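Local coordinates for coat protein (Leviviridae sp., PDB 6YFR), which assembles into the virus-like particle of a single-stranded RNA bacteriophage and probably encloses the viral genome, at residues F104-I112 / N116-P123; L31-E39 / S50-I58. One frame throughout, in Å; residues are numbered along the deposited sequence.

Overall arrangement
From the N terminus the chain runs through strands 5-9 and 16-22 and reaches strand 34-41. Interaction 2 follows: 31-39 pairs with 50-58 and closes the hairpin of strands 34-41 and 47-59 in the middle of the five-stranded antiparallel sheet. Strand 70-82 completes that sheet, and helices 90-107 and 109-114 follow. Interaction 1 then folds the C-terminal tail 116-123 back along 104-112. The two loops are in series and neither nest nor cross. The centres of interaction 1 and interaction 2 lie about 23 Å apart, and the two do not touch. Both contact a second subunit, where Gln37 of one chain meets Arg108 and Ser111 of the other.

Interaction 1. Residues F104-I112 / N116-P123; sequences FLAKRRNSI and NLLLPDNP
Arg108 reaches the C-terminal tail with the end of its guanidinium. NH1 and NH2 both donate to Leu119 O, each at 2.9 Å, a two-nitrogen grip on one carbonyl oxygen. NH1 also makes a salt bridge to Asp121 OD1 at 2.8 Å. It comes from the anti side of OD1, tilted somewhat out of the carboxylate plane, and the two group planes stand 74° apart. The side chain starts away from the tail, but bends about CB-CG and CG-CD bring the group round to it. NE bonds Gln37 of a second subunit.

In the other close-packed spot, Asn122 OD1 takes the backbone N of Asn110 at 2.6 Å on a lone pair, nearly straight at 172°. Asn122 N donates to Lys107 O at 2.8 Å. The bond from Asn122 ND2 to Asn110 OD1 is weak, and the two amides cross with their planes 45° apart. Ser111 OG donates to Asn116 O and bonds Gln37 of the second subunit.

On the looser outer side, Asp121 is solvent-exposed although Arg108 grips its OD1. The extended Lys107 chain slants past with CE near Asp121 OD2, but NZ stays 4.1 Å from OD2, beyond a salt bridge. Leu119 CD1 rests against Asn110 O.

Polar bonds mainly hold the tail. Arg108 and Ser111 take its carbonyls, Asn122 meets backbone groups around the helix break, and Arg108 would stabilise the Asp121 charge.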
loop_
_atom_site.group_PDB
_atom_site.type_symbol
_atom_site.label_atom_id
_atom_site.label_comp_id
_atom_site.label_asym_id
_atom_site.label_seq_id
_atom_site.Cartn_x
_atom_site.Cartn_y
_atom_site.Cartn_z
ATOM N N PHE A 104 24.833 70.768 33.288
ATOM C CA PHE A 104 24.962 70.529 31.856
ATOM C C PHE A 104 23.772 71.079 31.086
ATOM O O PHE A 104 23.933 71.540 29.951
ATOM C CB PHE A 104 25.139 69.037 31.581
ATOM C CG PHE A 104 26.566 68.643 31.363
ATOM C CD1 PHE A 104 27.071 68.511 30.083
ATOM C CD2 PHE A 104 27.412 68.432 32.440
ATOM C CE1 PHE A 104 28.395 68.158 29.878
ATOM C CE2 PHE A 104 28.736 68.079 32.241
ATOM C CZ PHE A 104 29.228 67.943 30.960
ATOM N N LEU A 105 22.574 71.024 31.674
ATOM C CA LEU A 105 21.424 71.670 31.048
ATOM C C LEU A 105 21.660 73.166 30.896
ATOM O O LEU A 105 21.206 73.781 29.923
ATOM C CB LEU A 105 20.155 71.412 31.862
ATOM C CG LEU A 105 19.527 70.023 31.822
ATOM C CD1 LEU A 105 18.293 69.967 32.710
ATOM C CD2 LEU A 105 19.175 69.625 30.396
ATOM N N ALA A 106 22.359 73.775 31.857
ATOM C CA ALA A 106 22.723 75.181 31.697
ATOM C C ALA A 106 23.832 75.346 30.663
ATOM O O ALA A 106 23.746 76.204 29.779
ATOM C CB ALA A 106 23.148 75.768 33.041
ATOM N N LYS A 107 24.866 74.510 30.753
ATOM C CA LYS A 107 26.075 74.657 29.951
ATOM C C LYS A 107 25.798 74.470 28.465
ATOM O O LYS A 107 26.373 75.176 27.628
ATOM C CB LYS A 107 27.107 73.642 30.440
ATOM C CG LYS A 107 28.359 73.506 29.604
ATOM C CD LYS A 107 29.190 72.329 30.111
ATOM C CE LYS A 107 30.580 72.315 29.497
ATOM N NZ LYS A 107 31.395 71.158 29.945
ATOM N N ARG A 108 24.918 73.534 28.117
ATOM C CA ARG A 108 24.672 73.159 26.731
ATOM C C ARG A 108 23.270 73.540 26.264
ATOM O O ARG A 108 22.694 72.856 25.418
ATOM C CB ARG A 108 24.890 71.658 26.551
ATOM C CG ARG A 108 26.211 71.144 27.096
ATOM C CD ARG A 108 27.368 71.681 26.277
ATOM N NE ARG A 108 27.208 71.364 24.862
ATOM C CZ ARG A 108 27.800 72.035 23.879
ATOM N NH1 ARG A 108 28.590 73.065 24.160
ATOM N NH2 ARG A 108 27.599 71.681 22.616
ATOM N N ARG A 109 22.707 74.621 26.809
ATOM C CA ARG A 109 21.324 74.973 26.494
ATOM C C ARG A 109 21.136 75.236 25.002
ATOM O O ARG A 109 20.192 74.727 24.384
ATOM C CB ARG A 109 20.895 76.189 27.315
ATOM C CG ARG A 109 19.607 76.815 26.834
ATOM C CD ARG A 109 18.968 77.654 27.921
ATOM N NE ARG A 109 17.525 77.748 27.726
ATOM C CZ ARG A 109 16.672 78.167 28.652
ATOM N NH1 ARG A 109 17.115 78.539 29.844
ATOM N NH2 ARG A 109 15.375 78.220 28.380
ATOM N N ASN A 110 22.019 76.038 24.406
ATOM C CA ASN A 110 21.876 76.348 22.987
ATOM C C ASN A 110 22.031 75.097 22.134
ATOM O O ASN A 110 21.258 74.881 21.192
ATOM C CB ASN A 110 22.897 77.402 22.567
ATOM C CG ASN A 110 22.771 78.684 23.360
ATOM O OD1 ASN A 110 21.696 79.013 23.862
ATOM N ND2 ASN A 110 23.875 79.411 23.490
ATOM N N SER A 111 23.024 74.262 22.449
ATOM C CA SER A 111 23.224 73.031 21.691
ATOM C C SER A 111 22.004 72.122 21.791
ATOM O O SER A 111 21.560 71.549 20.789
ATOM C CB SER A 111 24.474 72.311 22.193
ATOM O OG SER A 111 24.735 71.154 21.423
ATOM N N ILE A 112 21.448 71.988 22.998
ATOM C CA ILE A 112 20.277 71.139 23.207
ATOM C C ILE A 112 19.086 71.671 22.424
ATOM O O ILE A 112 18.337 70.904 21.801
ATOM C CB ILE A 112 19.963 71.029 24.712
ATOM C CG1 ILE A 112 21.039 70.202 25.415
ATOM C CG2 ILE A 112 18.590 70.426 24.935
ATOM C CD1 ILE A 112 20.886 70.171 26.913
ATOM N N ASN A 116 22.538 70.721 17.703
ATOM C CA ASN A 116 23.849 70.885 17.081
ATOM C C ASN A 116 24.907 70.767 18.171
ATOM O O ASN A 116 25.008 71.642 19.037
ATOM C CB ASN A 116 23.945 72.232 16.364
ATOM C CG ASN A 116 25.143 72.321 15.441
ATOM O OD1 ASN A 116 26.223 71.813 15.748
ATOM N ND2 ASN A 116 24.956 72.971 14.296
ATOM N N LEU A 117 25.698 69.690 18.122
ATOM C CA LEU A 117 26.735 69.467 19.126
ATOM C C LEU A 117 27.850 70.497 19.060
ATOM O O LEU A 117 28.570 70.674 20.048
ATOM C CB LEU A 117 27.347 68.079 18.961
ATOM C CG LEU A 117 26.502 66.876 19.358
ATOM C CD1 LEU A 117 27.147 65.625 18.821
ATOM C CD2 LEU A 117 26.390 66.810 20.863
ATOM N N LEU A 118 28.021 71.169 17.921
ATOM C CA LEU A 118 29.178 72.029 17.719
ATOM C C LEU A 118 29.034 73.403 18.356
ATOM O O LEU A 118 30.029 74.131 18.431
ATOM C CB LEU A 118 29.450 72.191 16.225
ATOM C CG LEU A 118 29.763 70.904 15.465
ATOM C CD1 LEU A 118 29.834 71.189 13.986
ATOM C CD2 LEU A 118 31.071 70.307 15.958
ATOM N N LEU A 119 27.839 73.782 18.797
ATOM C CA LEU A 119 27.668 75.096 19.396
ATOM C C LEU A 119 28.476 75.185 20.689
ATOM O O LEU A 119 28.512 74.225 21.468
ATOM C CB LEU A 119 26.194 75.383 19.685
ATOM C CG LEU A 119 25.246 75.365 18.488
ATOM C CD1 LEU A 119 23.861 75.830 18.905
ATOM C CD2 LEU A 119 25.795 76.230 17.372
ATOM N N PRO A 120 29.136 76.308 20.944
ATOM C CA PRO A 120 29.900 76.450 22.187
ATOM C C PRO A 120 28.979 76.458 23.396
ATOM O O PRO A 120 27.761 76.617 23.290
ATOM C CB PRO A 120 30.612 77.794 22.015
ATOM C CG PRO A 120 29.750 78.553 21.052
ATOM C CD PRO A 120 29.178 77.526 20.116
ATOM N N ASP A 121 29.588 76.274 24.567
ATOM C CA ASP A 121 28.843 76.352 25.814
ATOM C C ASP A 121 28.116 77.687 25.913
ATOM O O ASP A 121 28.578 78.712 25.405
ATOM C CB ASP A 121 29.773 76.193 27.017
ATOM C CG ASP A 121 30.391 74.814 27.107
ATOM O OD1 ASP A 121 29.840 73.864 26.511
ATOM O OD2 ASP A 121 31.430 74.684 27.790
ATOM N N ASN A 122 26.959 77.663 26.561
ATOM C CA ASN A 122 26.256 78.902 26.844
ATOM C C ASN A 122 27.116 79.782 27.749
ATOM O O ASN A 122 27.800 79.270 28.644
ATOM C CB ASN A 122 24.908 78.620 27.511
ATOM C CG ASN A 122 23.826 78.261 26.513
ATOM O OD1 ASN A 122 23.858 77.196 25.893
ATOM N ND2 ASN A 122 22.849 79.146 26.362
ATOM N N PRO A 123 27.119 81.105 27.539
ATOM C CA PRO A 123 27.862 82.013 28.416
ATOM C C PRO A 123 27.288 82.027 29.830
ATOM O O PRO A 123 26.073 82.099 30.019
ATOM C CB PRO A 123 27.693 83.373 27.737
ATOM C CG PRO A 123 26.438 83.242 26.936
ATOM C CD PRO A 123 26.422 81.824 26.460
ATOM O OXT PRO A 123 28.025 81.961 30.813
#

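Interaction 2. Residues L31-E39 / S50-I58; sequences LVPQVVQTE and SKISVYYYI
Gln34 and Tyr55 open a regular antiparallel ladder. Backbone bonds run both ways in three hydrogen-bonded pairs: Gln34 with Tyr55, Val36 with Ser53, and Thr38 with Lys51. The non-hydrogen-bonded pairs between them are Val35 with Val54 and Gln37 with Ile52, and Glu39 with Ser50 follows. The strand axes come within 4.6 Å at an angle of 166°.

Apolar contacts occur on both faces. Val35 CG1 lies 4.0 Å from Val54 CG2, the two side chains side by side. Ile52 bends its CD1 to 3.6 Å from Gln37 CG. On the other face Val36 CG2 meets the ring edge of Tyr55 at CE2, 4.1 Å away. Before the strand, Pro33 CB and CG pack beside Tyr56, with CB 3.6 Å from CD1. Leu31 CD2 sits over one face of the Tyr57 ring, 4.1 Å from CG.

Polar side chains gather at one end. Glu39 curls back at chi2 (-64°), which carries OE1 to 2.5 Å from Ser50 OG. Gln37 NE2 donates to Glu39 OE2 at 3.1 Å, on the anti lone pair. The Gln37 amide also bonds Ser111 and Arg108 of a second subunit, and Ser50 OG also lies near Ile112 O of that subunit.

Backbone bonds thus set the register mid-sheet. Gln37 and Ser50 link it to residues 108-112 of the second subunit, at and just before helix 109-114. The bond from Gln37 NE2 would help stabilise a charged Glu39 carboxylate.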
loop_
_atom_site.group_PDB
_atom_site.type_symbol
_atom_site.label_atom_id
_atom_site.label_comp_id
_atom_site.label_asym_id
_atom_site.label_seq_id
_atom_site.Cartn_x
_atom_site.Cartn_y
_atom_site.Cartn_z
ATOM N N LEU A 31 -5.927 67.248 25.467
ATOM C CA LEU A 31 -4.619 67.641 24.965
ATOM C C LEU A 31 -3.986 68.752 25.798
ATOM O O LEU A 31 -3.103 69.465 25.308
ATOM C CB LEU A 31 -4.730 68.066 23.502
ATOM C CG LEU A 31 -5.135 66.930 22.563
ATOM C CD1 LEU A 31 -5.487 67.464 21.188
ATOM C CD2 LEU A 31 -4.017 65.906 22.472
ATOM N N VAL A 32 -4.420 68.914 27.042
ATOM C CA VAL A 32 -3.786 69.897 27.927
ATOM C C VAL A 32 -2.355 69.453 28.219
ATOM O O VAL A 32 -2.137 68.282 28.576
ATOM C CB VAL A 32 -4.593 70.053 29.221
ATOM C CG1 VAL A 32 -3.744 70.688 30.306
ATOM C CG2 VAL A 32 -5.837 70.892 28.971
ATOM N N PRO A 33 -1.362 70.326 28.063
ATOM C CA PRO A 33 0.018 69.937 28.381
ATOM C C PRO A 33 0.136 69.482 29.825
ATOM O O PRO A 33 -0.487 70.050 30.725
ATOM C CB PRO A 33 0.816 71.221 28.127
ATOM C CG PRO A 33 -0.027 72.018 27.187
ATOM C CD PRO A 33 -1.448 71.700 27.543
ATOM N N GLN A 34 0.946 68.447 30.043
ATOM C CA GLN A 34 1.048 67.820 31.351
ATOM C C GLN A 34 2.498 67.671 31.784
ATOM O O GLN A 34 3.411 67.562 30.956
ATOM C CB GLN A 34 0.381 66.439 31.364
ATOM C CG GLN A 34 -1.131 66.476 31.419
ATOM C CD GLN A 34 -1.724 65.115 31.718
ATOM O OE1 GLN A 34 -1.102 64.085 31.454
ATOM N NE2 GLN A 34 -2.927 65.102 32.280
ATOM N N VAL A 35 2.693 67.664 33.101
ATOM C CA VAL A 35 3.956 67.289 33.727
ATOM C C VAL A 35 3.675 66.129 34.673
ATOM O O VAL A 35 2.794 66.224 35.532
ATOM C CB VAL A 35 4.597 68.465 34.485
ATOM C CG1 VAL A 35 5.983 68.076 34.978
ATOM C CG2 VAL A 35 4.667 69.701 33.603
ATOM N N VAL A 36 4.415 65.039 34.516
ATOM C CA VAL A 36 4.180 63.812 35.266
ATOM C C VAL A 36 5.460 63.451 36.005
ATOM O O VAL A 36 6.521 63.317 35.384
ATOM C CB VAL A 36 3.740 62.663 34.347
ATOM C CG1 VAL A 36 3.451 61.413 35.161
ATOM C CG2 VAL A 36 2.525 63.073 33.533
ATOM N N GLN A 37 5.365 63.295 37.321
ATOM C CA GLN A 37 6.452 62.745 38.121
ATOM C C GLN A 37 6.126 61.303 38.482
ATOM O O GLN A 37 5.021 61.006 38.946
ATOM C CB GLN A 37 6.695 63.556 39.394
ATOM C CG GLN A 37 7.806 62.971 40.254
ATOM C CD GLN A 37 7.955 63.654 41.600
ATOM O OE1 GLN A 37 7.279 64.644 41.892
ATOM N NE2 GLN A 37 8.847 63.124 42.433
ATOM N N THR A 38 7.092 60.416 38.276
ATOM C CA THR A 38 6.931 58.986 38.497
ATOM C C THR A 38 8.004 58.507 39.464
ATOM O O THR A 38 9.169 58.894 39.340
ATOM C CB THR A 38 7.028 58.215 37.176
ATOM O OG1 THR A 38 5.885 58.513 36.367
ATOM C CG2 THR A 38 7.104 56.717 37.417
ATOM N N GLU A 39 7.611 57.685 40.433
ATOM C CA GLU A 39 8.559 57.027 41.329
ATOM C C GLU A 39 8.252 55.536 41.313
ATOM O O GLU A 39 7.250 55.099 41.888
ATOM C CB GLU A 39 8.477 57.596 42.746
ATOM C CG GLU A 39 8.795 59.079 42.838
ATOM C CD GLU A 39 10.227 59.407 42.450
ATOM O OE1 GLU A 39 11.088 58.502 42.494
ATOM O OE2 GLU A 39 10.494 60.577 42.105
ATOM N N SER A 50 13.316 57.708 39.576
ATOM C CA SER A 50 12.631 58.987 39.702
ATOM C C SER A 50 12.587 59.631 38.324
ATOM O O SER A 50 13.639 59.890 37.731
ATOM C CB SER A 50 13.345 59.906 40.695
ATOM O OG SER A 50 13.368 59.354 41.999
ATOM N N LYS A 51 11.384 59.887 37.816
ATOM C CA LYS A 51 11.213 60.415 36.472
ATOM C C LYS A 51 10.360 61.676 36.490
ATOM O O LYS A 51 9.417 61.801 37.278
ATOM C CB LYS A 51 10.562 59.377 35.547
ATOM C CG LYS A 51 11.389 58.122 35.313
ATOM C CD LYS A 51 10.638 57.148 34.410
ATOM C CE LYS A 51 11.433 55.871 34.188
ATOM N NZ LYS A 51 10.702 54.900 33.327
ATOM N N ILE A 52 10.703 62.607 35.603
ATOM C CA ILE A 52 9.873 63.768 35.299
ATOM C C ILE A 52 9.664 63.803 33.792
ATOM O O ILE A 52 10.616 63.628 33.024
ATOM C CB ILE A 52 10.503 65.087 35.787
ATOM C CG1 ILE A 52 10.822 65.033 37.281
ATOM C CG2 ILE A 52 9.573 66.260 35.500
ATOM C CD1 ILE A 52 9.633 65.310 38.164
ATOM N N SER A 53 8.426 64.037 33.367
ATOM C CA SER A 53 8.077 64.026 31.955
ATOM C C SER A 53 7.187 65.217 31.645
ATOM O O SER A 53 6.173 65.430 32.315
ATOM C CB SER A 53 7.367 62.723 31.577
ATOM O OG SER A 53 8.189 61.601 31.856
ATOM N N VAL A 54 7.566 65.993 30.638
ATOM C CA VAL A 54 6.774 67.125 30.178
ATOM C C VAL A 54 6.282 66.792 28.780
ATOM O O VAL A 54 7.089 66.625 27.852
ATOM C CB VAL A 54 7.582 68.431 30.192
ATOM C CG1 VAL A 54 6.718 69.576 29.706
ATOM C CG2 VAL A 54 8.106 68.707 31.590
ATOM N N TYR A 55 4.962 66.671 28.641
ATOM C CA TYR A 55 4.305 66.437 27.360
ATOM C C TYR A 55 3.565 67.715 26.986
ATOM O O TYR A 55 2.587 68.085 27.648
ATOM C CB TYR A 55 3.336 65.258 27.445
ATOM C CG TYR A 55 3.927 63.991 28.021
ATOM C CD1 TYR A 55 4.780 63.195 27.270
ATOM C CD2 TYR A 55 3.614 63.580 29.310
ATOM C CE1 TYR A 55 5.318 62.031 27.790
ATOM C CE2 TYR A 55 4.145 62.415 29.840
ATOM C CZ TYR A 55 4.996 61.646 29.075
ATOM O OH TYR A 55 5.528 60.489 29.598
ATOM N N TYR A 56 4.026 68.394 25.934
ATOM C CA TYR A 56 3.360 69.593 25.429
ATOM C C TYR A 56 2.781 69.269 24.057
ATOM O O TYR A 56 3.528 69.046 23.098
ATOM C CB TYR A 56 4.321 70.775 25.352
ATOM C CG TYR A 56 3.630 72.104 25.138
ATOM C CD1 TYR A 56 3.296 72.914 26.214
ATOM C CD2 TYR A 56 3.308 72.546 23.860
ATOM C CE1 TYR A 56 2.660 74.129 26.026
ATOM C CE2 TYR A 56 2.674 73.760 23.662
ATOM C CZ TYR A 56 2.351 74.546 24.748
ATOM O OH TYR A 56 1.719 75.755 24.557
ATOM N N TYR A 57 1.456 69.242 23.963
ATOM C CA TYR A 57 0.777 68.904 22.721
ATOM C C TYR A 57 0.554 70.178 21.918
ATOM O O TYR A 57 -0.090 71.118 22.399
ATOM C CB TYR A 57 -0.542 68.191 23.012
ATOM C CG TYR A 57 -0.381 67.009 23.939
ATOM C CD1 TYR A 57 0.163 65.813 23.484
ATOM C CD2 TYR A 57 -0.765 67.090 25.272
ATOM C CE1 TYR A 57 0.317 64.727 24.331
ATOM C CE2 TYR A 57 -0.617 66.009 26.127
ATOM C CZ TYR A 57 -0.076 64.831 25.652
ATOM O OH TYR A 57 0.072 63.756 26.499
ATOM N N ILE A 58 1.088 70.210 20.700
ATOM C CA ILE A 58 1.073 71.414 19.875
ATOM C C ILE A 58 0.550 71.053 18.488
ATOM O O ILE A 58 0.928 70.009 17.931
ATOM C CB ILE A 58 2.472 72.056 19.826
ATOM C CG1 ILE A 58 2.452 73.392 19.084
ATOM C CG2 ILE A 58 3.496 71.106 19.208
ATOM C CD1 ILE A 58 3.766 74.144 19.171
#